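Long-range contacts in beta-glucoside phosphorylase BglX (Unidentified, PDB 5VQE), which probably cleaves beta-glucosides with phosphate, as a glycoside phosphorylase of glycoside hydrolase family 3: residues 144-149 against 191-196; 237-242 against 284-289; 174-179 against 228-233. One frame throughout, in Å; residues are numbered along the deposited sequence.

Interaction 1 (144-149 against 191-196). With G2F (2-deoxy-2-fluoro-alpha-D-glucopyranose), chain B.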
loop_
_atom_site.group_PDB
_atom_site.type_symbol
_atom_site.label_atom_id
_atom_site.label_comp_id
_atom_site.label_asym_id
_atom_site.label_seq_id
_atom_site.Cartn_x
_atom_site.Cartn_y
_atom_site.Cartn_z
ATOM N N THR A 144 -7.775 -7.883 2.747
ATOM C CA THR A 144 -6.676 -7.103 2.195
ATOM C C THR A 144 -6.770 -5.687 2.739
ATOM O O THR A 144 -7.853 -5.089 2.746
ATOM C CB THR A 144 -6.663 -7.092 0.665
ATOM O OG1 THR A 144 -5.489 -6.408 0.221
ATOM C CG2 THR A 144 -7.882 -6.404 0.076
ATOM N N TYR A 145 -5.648 -5.184 3.247
ATOM C CA TYR A 145 -5.576 -3.834 3.789
ATOM C C TYR A 145 -5.448 -2.831 2.645
ATOM O O TYR A 145 -4.493 -2.053 2.598
ATOM C CB TYR A 145 -4.388 -3.703 4.745
ATOM C CG TYR A 145 -4.533 -4.336 6.110
ATOM C CD1 TYR A 145 -5.770 -4.456 6.733
ATOM C CD2 TYR A 145 -3.407 -4.771 6.801
ATOM C CE1 TYR A 145 -5.880 -5.004 7.999
ATOM C CE2 TYR A 145 -3.509 -5.314 8.065
ATOM C CZ TYR A 145 -4.740 -5.427 8.662
ATOM O OH TYR A 145 -4.814 -5.974 9.928
ATOM N N GLU A 146 -6.374 -2.886 1.698
ATOM C CA GLU A 146 -6.360 -2.048 0.507
ATOM C C GLU A 146 -7.800 -1.889 0.041
ATOM O O GLU A 146 -8.649 -2.727 0.357
ATOM C CB GLU A 146 -5.519 -2.676 -0.610
ATOM C CG GLU A 146 -4.228 -3.372 -0.185
ATOM C CD GLU A 146 -3.083 -2.434 0.141
ATOM O OE1 GLU A 146 -3.103 -1.260 -0.295
ATOM O OE2 GLU A 146 -2.142 -2.889 0.836
ATOM N N PRO A 147 -8.100 -0.857 -0.758
ATOM C CA PRO A 147 -7.235 0.084 -1.472
ATOM C C PRO A 147 -6.889 1.370 -0.743
ATOM O O PRO A 147 -7.603 1.863 0.128
ATOM C CB PRO A 147 -8.062 0.418 -2.709
ATOM C CG PRO A 147 -9.455 0.449 -2.173
ATOM C CD PRO A 147 -9.513 -0.674 -1.147
ATOM N N ILE A 148 -5.753 1.910 -1.151
ATOM C CA ILE A 148 -5.290 3.214 -0.702
ATOM C C ILE A 148 -6.043 4.284 -1.477
ATOM O O ILE A 148 -5.966 4.341 -2.710
ATOM C CB ILE A 148 -3.775 3.347 -0.902
ATOM C CG1 ILE A 148 -3.058 2.404 0.070
ATOM C CG2 ILE A 148 -3.306 4.792 -0.693
ATOM C CD1 ILE A 148 -1.600 2.223 -0.213
ATOM N N ILE A 149 -6.771 5.130 -0.753
ATOM C CA ILE A 149 -7.516 6.219 -1.371
ATOM C C ILE A 149 -6.975 7.547 -0.862
ATOM O O ILE A 149 -7.686 8.555 -0.839
ATOM C CB ILE A 149 -9.030 6.082 -1.122
ATOM C CG1 ILE A 149 -9.340 5.986 0.376
ATOM C CG2 ILE A 149 -9.563 4.877 -1.881
ATOM C CD1 ILE A 149 -10.832 6.069 0.684
ATOM N N THR A 191 -10.197 -2.737 2.618
ATOM C CA THR A 191 -9.888 -1.745 3.648
ATOM C C THR A 191 -9.531 -0.444 2.955
ATOM O O THR A 191 -8.478 -0.364 2.317
ATOM C CB THR A 191 -8.705 -2.193 4.506
ATOM O OG1 THR A 191 -8.885 -3.552 4.906
ATOM C CG2 THR A 191 -8.543 -1.297 5.753
ATOM N N ILE A 192 -10.359 0.583 3.094
ATOM C CA ILE A 192 -9.962 1.896 2.595
ATOM C C ILE A 192 -9.070 2.576 3.626
ATOM O O ILE A 192 -9.380 2.591 4.825
ATOM C CB ILE A 192 -11.189 2.753 2.240
ATOM C CG1 ILE A 192 -12.206 2.817 3.391
ATOM C CG2 ILE A 192 -11.823 2.230 0.950
ATOM C CD1 ILE A 192 -13.417 3.725 3.085
ATOM N N LYS A 193 -7.945 3.123 3.157
ATOM C CA LYS A 193 -6.919 3.735 3.998
ATOM C C LYS A 193 -6.272 4.858 3.197
ATOM O O LYS A 193 -6.378 4.887 1.970
ATOM C CB LYS A 193 -5.881 2.691 4.452
ATOM C CG LYS A 193 -5.013 2.102 3.334
ATOM C CD LYS A 193 -4.132 0.965 3.862
ATOM C CE LYS A 193 -3.072 0.548 2.859
ATOM N NZ LYS A 193 -2.309 -0.675 3.272
ATOM N N HIS A 194 -5.601 5.803 3.868
ATOM C CA HIS A 194 -5.381 5.899 5.313
ATOM C C HIS A 194 -6.182 7.081 5.885
ATOM O O HIS A 194 -5.870 8.231 5.605
ATOM C CB HIS A 194 -3.894 6.115 5.614
ATOM C CG HIS A 194 -2.989 5.065 5.039
ATOM N ND1 HIS A 194 -2.462 5.152 3.766
ATOM C CD2 HIS A 194 -2.499 3.920 5.570
ATOM C CE1 HIS A 194 -1.696 4.098 3.534
ATOM N NE2 HIS A 194 -1.696 3.337 4.614
ATOM N N PHE A 195 -7.199 6.804 6.662
ATOM C CA PHE A 195 -8.098 7.856 7.120
ATOM C C PHE A 195 -7.448 8.635 8.264
ATOM O O PHE A 195 -6.849 8.033 9.161
ATOM C CB PHE A 195 -9.414 7.233 7.565
ATOM C CG PHE A 195 -10.364 8.191 8.236
ATOM C CD1 PHE A 195 -10.395 8.298 9.612
ATOM C CD2 PHE A 195 -11.263 8.942 7.487
ATOM C CE1 PHE A 195 -11.272 9.164 10.235
ATOM C CE2 PHE A 195 -12.142 9.814 8.111
ATOM C CZ PHE A 195 -12.139 9.922 9.482
ATOM N N PRO A 196 -7.578 9.975 8.295
ATOM C CA PRO A 196 -8.386 10.895 7.492
ATOM C C PRO A 196 -7.769 11.376 6.182
ATOM O O PRO A 196 -8.349 12.263 5.552
ATOM C CB PRO A 196 -8.578 12.078 8.447
ATOM C CG PRO A 196 -7.311 12.137 9.175
ATOM C CD PRO A 196 -6.978 10.674 9.441
HETATM C C1 G2F B . 0.171 0.867 8.820
HETATM C C2 G2F B . 0.287 1.347 7.337
HETATM C C3 G2F B . -0.813 0.618 6.510
HETATM C C4 G2F B . -0.647 -0.920 6.709
HETATM C C5 G2F B . -0.752 -1.229 8.241
HETATM C C6 G2F B . -0.518 -2.767 8.521
HETATM O O3 G2F B . -0.557 0.866 5.152
HETATM O O4 G2F B . -1.744 -1.542 6.093
HETATM O O5 G2F B . 0.287 -0.532 8.908
HETATM O O6 G2F B . 0.679 -3.151 7.907
HETATM F F2 G2F B . 0.079 2.680 7.264
HETATM O O HOH W 1 -0.079 -1.236 1.430
#
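Lys193 runs its extended side chain across Ile148, CE lying 3.4 Å from CG1, a tight carbon contact on the way to the sugar. This is the sugar-binding end of the TIM-barrel-like N-terminal domain of family 3, where the chain turns a corner at His194, after the cis peptide that joins it to Lys193. The lysine's CG takes the crowded position between backbone N and carbonyl carbon (chi1 67°), which sets it 3.8 Å from Ile148 CG1; from there the chain is extended to NZ. At the far end NZ is gripped from several directions. It gives a 2.7 Å bond to Tyr145 O nearly along the C=O axis, bonds to O3 and O4 of the fluoroglucose, and pairs with the Glu146 carboxylate, meeting OE2 at 3.3 Å from above its plane. A water bridges the same two charged groups, so the buried ammonium has partners on several sides. Behind it the backbones join through a single bridge, Ile148 with Lys193, flanked by Lys193 N to Pro147 O and Ile149 N to Lys193 O (2.8 Å). Thr191 OG1 also gives a bond to Thr144 O and sits at the edge of the Tyr145 ring. His194, its ND1 bonded to Asp150, brings NE2 within 2.8 Å of the sugar's O3.

Interaction 2 (237-242 against 284-289). With G2F (2-deoxy-2-fluoro-alpha-D-glucopyranose), chain B.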
loop_
_atom_site.group_PDB
_atom_site.type_symbol
_atom_site.label_atom_id
_atom_site.label_comp_id
_atom_site.label_asym_id
_atom_site.label_seq_id
_atom_site.Cartn_x
_atom_site.Cartn_y
_atom_site.Cartn_z
ATOM N N THR A 237 -14.274 -2.441 5.489
ATOM C CA THR A 237 -13.465 -2.006 6.612
ATOM C C THR A 237 -12.725 -0.736 6.218
ATOM O O THR A 237 -12.586 -0.413 5.031
ATOM C CB THR A 237 -12.465 -3.085 7.071
ATOM O OG1 THR A 237 -11.320 -3.110 6.204
ATOM C CG2 THR A 237 -13.117 -4.480 7.107
ATOM N N LEU A 238 -12.266 -0.017 7.238
ATOM C CA LEU A 238 -11.559 1.243 7.083
ATOM C C LEU A 238 -10.420 1.283 8.090
ATOM O O LEU A 238 -10.572 0.836 9.232
ATOM C CB LEU A 238 -12.516 2.425 7.285
ATOM C CG LEU A 238 -11.947 3.843 7.312
ATOM C CD1 LEU A 238 -12.957 4.805 6.728
ATOM C CD2 LEU A 238 -11.584 4.261 8.732
ATOM N N MET A 239 -9.280 1.808 7.669
ATOM C CA MET A 239 -8.106 1.892 8.531
ATOM C C MET A 239 -7.897 3.339 8.954
ATOM O O MET A 239 -7.657 4.215 8.112
ATOM C CB MET A 239 -6.859 1.346 7.837
ATOM C CG MET A 239 -5.635 1.338 8.743
ATOM S SD MET A 239 -4.183 0.577 8.004
ATOM C CE MET A 239 -4.614 -1.143 8.083
ATOM N N SER A 240 -7.991 3.581 10.256
ATOM C CA SER A 240 -7.773 4.903 10.833
ATOM C C SER A 240 -6.305 5.046 11.216
ATOM O O SER A 240 -5.799 4.302 12.065
ATOM C CB SER A 240 -8.683 5.104 12.046
ATOM O OG SER A 240 -8.596 6.441 12.533
ATOM N N ALA A 241 -5.622 5.992 10.593
ATOM C CA ALA A 241 -4.174 6.070 10.663
ATOM C C ALA A 241 -3.750 7.201 11.587
ATOM O O ALA A 241 -4.571 7.891 12.191
ATOM C CB ALA A 241 -3.585 6.233 9.263
ATOM N N HIS A 242 -2.438 7.388 11.691
ATOM C CA HIS A 242 -1.866 8.271 12.701
ATOM C C HIS A 242 -1.645 9.666 12.135
ATOM O O HIS A 242 -0.574 10.263 12.234
ATOM C CB HIS A 242 -0.581 7.657 13.231
ATOM C CG HIS A 242 -0.697 6.189 13.485
ATOM N ND1 HIS A 242 -1.734 5.642 14.207
ATOM C CD2 HIS A 242 0.078 5.150 13.088
ATOM C CE1 HIS A 242 -1.590 4.328 14.253
ATOM N NE2 HIS A 242 -0.500 4.004 13.579
ATOM N N LEU A 284 -16.207 -2.064 9.684
ATOM C CA LEU A 284 -15.191 -2.249 10.714
ATOM C C LEU A 284 -14.106 -1.184 10.598
ATOM O O LEU A 284 -13.572 -0.942 9.510
ATOM C CB LEU A 284 -14.576 -3.644 10.580
ATOM C CG LEU A 284 -13.732 -4.239 11.720
ATOM C CD1 LEU A 284 -13.400 -5.674 11.414
ATOM C CD2 LEU A 284 -12.414 -3.511 11.924
ATOM N N ILE A 285 -13.751 -0.573 11.725
ATOM C CA ILE A 285 -12.653 0.388 11.792
ATOM C C ILE A 285 -11.482 -0.279 12.504
ATOM O O ILE A 285 -11.624 -0.750 13.639
ATOM C CB ILE A 285 -13.061 1.677 12.523
ATOM C CG1 ILE A 285 -14.178 2.405 11.782
ATOM C CG2 ILE A 285 -11.858 2.600 12.677
ATOM C CD1 ILE A 285 -14.765 3.571 12.552
ATOM N N CYS A 286 -10.325 -0.311 11.856
ATOM C CA CYS A 286 -9.103 -0.773 12.500
ATOM C C CYS A 286 -8.077 0.347 12.480
ATOM O O CYS A 286 -8.131 1.247 11.636
ATOM C CB CYS A 286 -8.537 -2.032 11.832
ATOM S SG CYS A 286 -7.964 -1.813 10.131
ATOM N N THR A 287 -7.157 0.308 13.437
ATOM C CA THR A 287 -6.081 1.282 13.437
ATOM C C THR A 287 -4.993 0.854 12.461
ATOM O O THR A 287 -4.894 -0.310 12.063
ATOM C CB THR A 287 -5.475 1.464 14.833
ATOM O OG1 THR A 287 -4.717 0.309 15.205
ATOM C CG2 THR A 287 -6.559 1.691 15.889
ATOM N N ASP A 288 -4.198 1.828 12.041
ATOM C CA ASP A 288 -2.912 1.504 11.459
ATOM C C ASP A 288 -2.005 0.969 12.561
ATOM O O ASP A 288 -2.291 1.119 13.753
ATOM C CB ASP A 288 -2.309 2.734 10.788
ATOM C CG ASP A 288 -1.117 2.399 9.920
ATOM O OD1 ASP A 288 -1.051 1.253 9.388
ATOM O OD2 ASP A 288 -0.276 3.303 9.788
ATOM N N ALA A 289 -0.915 0.322 12.149
ATOM C CA ALA A 289 -0.021 -0.369 13.079
ATOM C C ALA A 289 0.352 0.512 14.269
ATOM O O ALA A 289 0.845 1.633 14.097
ATOM C CB ALA A 289 1.243 -0.815 12.334
HETATM C C1 G2F B . 0.171 0.867 8.820
HETATM C C2 G2F B . 0.287 1.347 7.337
HETATM C C3 G2F B . -0.813 0.618 6.510
HETATM C C4 G2F B . -0.647 -0.920 6.709
HETATM C C5 G2F B . -0.752 -1.229 8.241
HETATM C C6 G2F B . -0.518 -2.767 8.521
HETATM O O3 G2F B . -0.557 0.866 5.152
HETATM O O4 G2F B . -1.744 -1.542 6.093
HETATM O O5 G2F B . 0.287 -0.532 8.908
HETATM O O6 G2F B . 0.679 -3.151 7.907
HETATM F F2 G2F B . 0.079 2.680 7.264
#
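The His242 imidazole turns its edge to the end of 284-289. CE1 lies 3.3 Å from Asp288 O, and NE2 gives a 2.8 Å hydrogen bond to Ala289 O, reaching that carbonyl from 52° above its plane. The Tyr295 ring, from outside the two segments, meets the imidazole, and Ser265 takes up ND1, so the rotation of the imidazole is fixed from more than one direction. The other flat group, the Asp288 carboxyl group, here esterified, is inclined by 25° to the imidazole plane. Its OD1 is joined covalently to C1 of the fluoroglucose, at 1.4 Å, and also accepts a weak bond from Ala289 N. Met239 completes the setting. Its CG is anti to the backbone N (chi1 -176°), which sets it 3.6 Å from Asp288 N; farther out the chain bends at chi3. SD comes 3.5 Å from Asp288 OD1, while CE touches both O4 of the sugar and Cys286 SG. Upstream, the backbones pair as parallel strands in the register Thr237-Leu284 to Ser240-Thr287. Four N-H to O=C bonds tie them, the last being Asp288 N to Ser240 O at 2.9 Å, which holds the backbone N of the reactive residue. Leu238, Ser240 and Ile285 lie on the sheet face covered by helix 268-278, and Met239 and Cys286 on the other. Adjacent parallel strands with the nucleophile at the C-terminal end of one are what a TIM-barrel-like glycosidase active site looks like, here caught as a glycosyl-enzyme.

Interaction 3 (174-179 against 228-233)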
loop_
_atom_site.group_PDB
_atom_site.type_symbol
_atom_site.label_atom_id
_atom_site.label_comp_id
_atom_site.label_asym_id
_atom_site.label_seq_id
_atom_site.Cartn_x
_atom_site.Cartn_y
_atom_site.Cartn_z
ATOM N N ARG A 174 -12.802 6.039 -9.084
ATOM C CA ARG A 174 -13.016 5.016 -10.112
ATOM C C ARG A 174 -12.150 3.792 -9.852
ATOM O O ARG A 174 -12.627 2.649 -9.878
ATOM C CB ARG A 174 -12.685 5.558 -11.508
ATOM C CG ARG A 174 -13.564 6.651 -12.034
ATOM C CD ARG A 174 -13.433 6.764 -13.557
ATOM N NE ARG A 174 -12.136 7.253 -14.033
ATOM C CZ ARG A 174 -11.775 8.536 -14.056
ATOM N NH1 ARG A 174 -12.594 9.481 -13.593
ATOM N NH2 ARG A 174 -10.582 8.878 -14.531
ATOM N N MET A 175 -10.859 4.020 -9.628
ATOM C CA MET A 175 -9.905 2.926 -9.520
ATOM C C MET A 175 -10.129 2.127 -8.244
ATOM O O MET A 175 -10.081 0.892 -8.257
ATOM C CB MET A 175 -8.484 3.488 -9.566
ATOM C CG MET A 175 -8.125 4.167 -10.881
ATOM S SD MET A 175 -7.798 2.940 -12.152
ATOM C CE MET A 175 -7.691 3.948 -13.644
ATOM N N ALA A 176 -10.368 2.815 -7.130
ATOM C CA ALA A 176 -10.555 2.119 -5.861
ATOM C C ALA A 176 -11.828 1.279 -5.867
ATOM O O ALA A 176 -11.846 0.166 -5.335
ATOM C CB ALA A 176 -10.583 3.125 -4.715
ATOM N N LYS A 177 -12.912 1.795 -6.450
ATOM C CA LYS A 177 -14.130 0.993 -6.545
ATOM C C LYS A 177 -13.895 -0.264 -7.371
ATOM O O LYS A 177 -14.406 -1.344 -7.041
ATOM C CB LYS A 177 -15.260 1.810 -7.168
ATOM C CG LYS A 177 -15.880 2.874 -6.281
ATOM C CD LYS A 177 -17.062 3.486 -7.040
ATOM C CE LYS A 177 -17.762 4.589 -6.289
ATOM N NZ LYS A 177 -18.844 5.184 -7.142
ATOM N N ALA A 178 -13.139 -0.132 -8.461
ATOM C CA ALA A 178 -12.817 -1.274 -9.309
ATOM C C ALA A 178 -11.924 -2.279 -8.589
ATOM O O ALA A 178 -12.135 -3.494 -8.701
ATOM C CB ALA A 178 -12.147 -0.799 -10.592
ATOM N N TYR A 179 -10.906 -1.800 -7.867
ATOM C CA TYR A 179 -10.093 -2.702 -7.061
ATOM C C TYR A 179 -10.985 -3.509 -6.129
ATOM O O TYR A 179 -10.861 -4.737 -6.028
ATOM C CB TYR A 179 -9.040 -1.912 -6.270
ATOM C CG TYR A 179 -8.186 -2.765 -5.339
ATOM C CD1 TYR A 179 -8.650 -3.125 -4.079
ATOM C CD2 TYR A 179 -6.919 -3.205 -5.718
ATOM C CE1 TYR A 179 -7.885 -3.900 -3.219
ATOM C CE2 TYR A 179 -6.142 -3.992 -4.857
ATOM C CZ TYR A 179 -6.637 -4.333 -3.612
ATOM O OH TYR A 179 -5.902 -5.106 -2.738
ATOM N N GLN A 228 -16.741 9.167 1.280
ATOM C CA GLN A 228 -18.177 8.971 1.110
ATOM C C GLN A 228 -18.473 8.041 -0.060
ATOM O O GLN A 228 -19.341 7.167 0.041
ATOM C CB GLN A 228 -18.884 10.317 0.926
ATOM C CG GLN A 228 -19.023 11.111 2.219
ATOM C CD GLN A 228 -19.722 12.443 2.020
ATOM O OE1 GLN A 228 -19.241 13.310 1.287
ATOM N NE2 GLN A 228 -20.864 12.608 2.667
ATOM N N ALA A 229 -17.742 8.188 -1.168
ATOM C CA ALA A 229 -18.022 7.377 -2.351
ATOM C C ALA A 229 -17.713 5.903 -2.116
ATOM O O ALA A 229 -18.461 5.029 -2.572
ATOM C CB ALA A 229 -17.224 7.896 -3.547
ATOM N N LEU A 230 -16.600 5.602 -1.441
ATOM C CA LEU A 230 -16.256 4.210 -1.175
ATOM C C LEU A 230 -17.148 3.612 -0.092
ATOM O O LEU A 230 -17.457 2.415 -0.127
ATOM C CB LEU A 230 -14.783 4.106 -0.782
ATOM C CG LEU A 230 -13.807 3.951 -1.961
ATOM C CD1 LEU A 230 -13.967 2.586 -2.625
ATOM C CD2 LEU A 230 -13.999 5.055 -2.977
ATOM N N ILE A 231 -17.566 4.419 0.880
ATOM C CA ILE A 231 -18.493 3.934 1.895
ATOM C C ILE A 231 -19.803 3.513 1.245
ATOM O O ILE A 231 -20.321 2.420 1.496
ATOM C CB ILE A 231 -18.708 5.011 2.971
ATOM C CG1 ILE A 231 -17.423 5.188 3.789
ATOM C CG2 ILE A 231 -19.867 4.648 3.886
ATOM C CD1 ILE A 231 -17.404 6.428 4.661
ATOM N N GLU A 232 -20.353 4.372 0.385
ATOM C CA GLU A 232 -21.600 4.031 -0.286
ATOM C C GLU A 232 -21.427 2.832 -1.200
ATOM O O GLU A 232 -22.367 2.047 -1.377
ATOM C CB GLU A 232 -22.116 5.236 -1.070
ATOM C CG GLU A 232 -22.401 6.450 -0.194
ATOM C CD GLU A 232 -23.267 6.110 1.007
ATOM O OE1 GLU A 232 -24.308 5.445 0.818
ATOM O OE2 GLU A 232 -22.894 6.492 2.141
ATOM N N ASP A 233 -20.233 2.662 -1.770
ATOM C CA ASP A 233 -19.941 1.520 -2.628
ATOM C C ASP A 233 -19.877 0.210 -1.854
ATOM O O ASP A 233 -19.837 -0.852 -2.483
ATOM C CB ASP A 233 -18.622 1.782 -3.378
ATOM C CG ASP A 233 -18.247 0.664 -4.361
ATOM O OD1 ASP A 233 -19.016 0.400 -5.313
ATOM O OD2 ASP A 233 -17.156 0.073 -4.197
HETATM O O HOH W 2 -20.196 5.453 -4.303
HETATM O O HOH W 3 -16.922 -1.473 -6.265
#
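Lys177 sets CG anti to its own carbonyl carbon, beside the backbone N (chi1 -74°), and then runs out fully extended; Asp233 answers with CG anti to the backbone N (chi1 -177°), so the lysine's methylene chain passes across its carboxylate. The two segments lie on neighbouring helices, 169-184 and 216-232, on the outside of the TIM-barrel-like domain, each leading into a strand of the inner sheet, 191-195 and 237-244. Their local axes run nearly the same way, 24° apart, and approach to 10.2 Å, so side chains and water do most of the bridging.

On the more exposed side, Lys177 CG touches Asp233 OD2 at 3.7 Å, and its CE reaches Ala229 O at 3.8 Å. The charges do not meet: NZ stays 5.1 Å from Asp233 OD1, an attraction through space at most. Instead, NZ makes a weak 3.2 Å bond to a water that in turn donates to Ala229 O, near the C-terminal end of the helix. An alanine in place of Lys177 would probably leave that water without its lysine partner and open a gap beside Asp233 and Ala229 where the methylene chain had lain.

Deeper in, Ala176 CB packs on Leu230 CD1 at 4.0 Å, and Leu230 CD1 also rests against the backbone N of Lys177. From the side of the inner sheet, Ile149 touches Ala176 and Ile192 touches Leu230, so the apolar part of the helix contact continues inward. Arg184 gives Asp233 a second, long and weak ionic partner. A further water bridges the two segments, donating at 2.6 Å to Lys177 O and at 2.6 Å to Asp233 OD2.

In the fold
From the N terminus, the loop 144-149 comes first, then helix segment 174-179; returning at 191-196, the chain closes interaction 1 around that helix. It goes on to 228-233, where interaction 3 closes, so interactions 1 and 3 cross. Interaction 2 follows in series, opening at 237-242 just after interaction 3 and closing at 284-289. Strands 191-195 and 237-244 are neighbours in one parallel sheet, which joins interactions 1 and 2 through Phe195 O and Ala241 N; both also reach the bound sugar. Interaction 3 lies outside, its helix meeting interaction 1 through Ala176 and Ile149, and its centre about 17 Å from that of interaction 2.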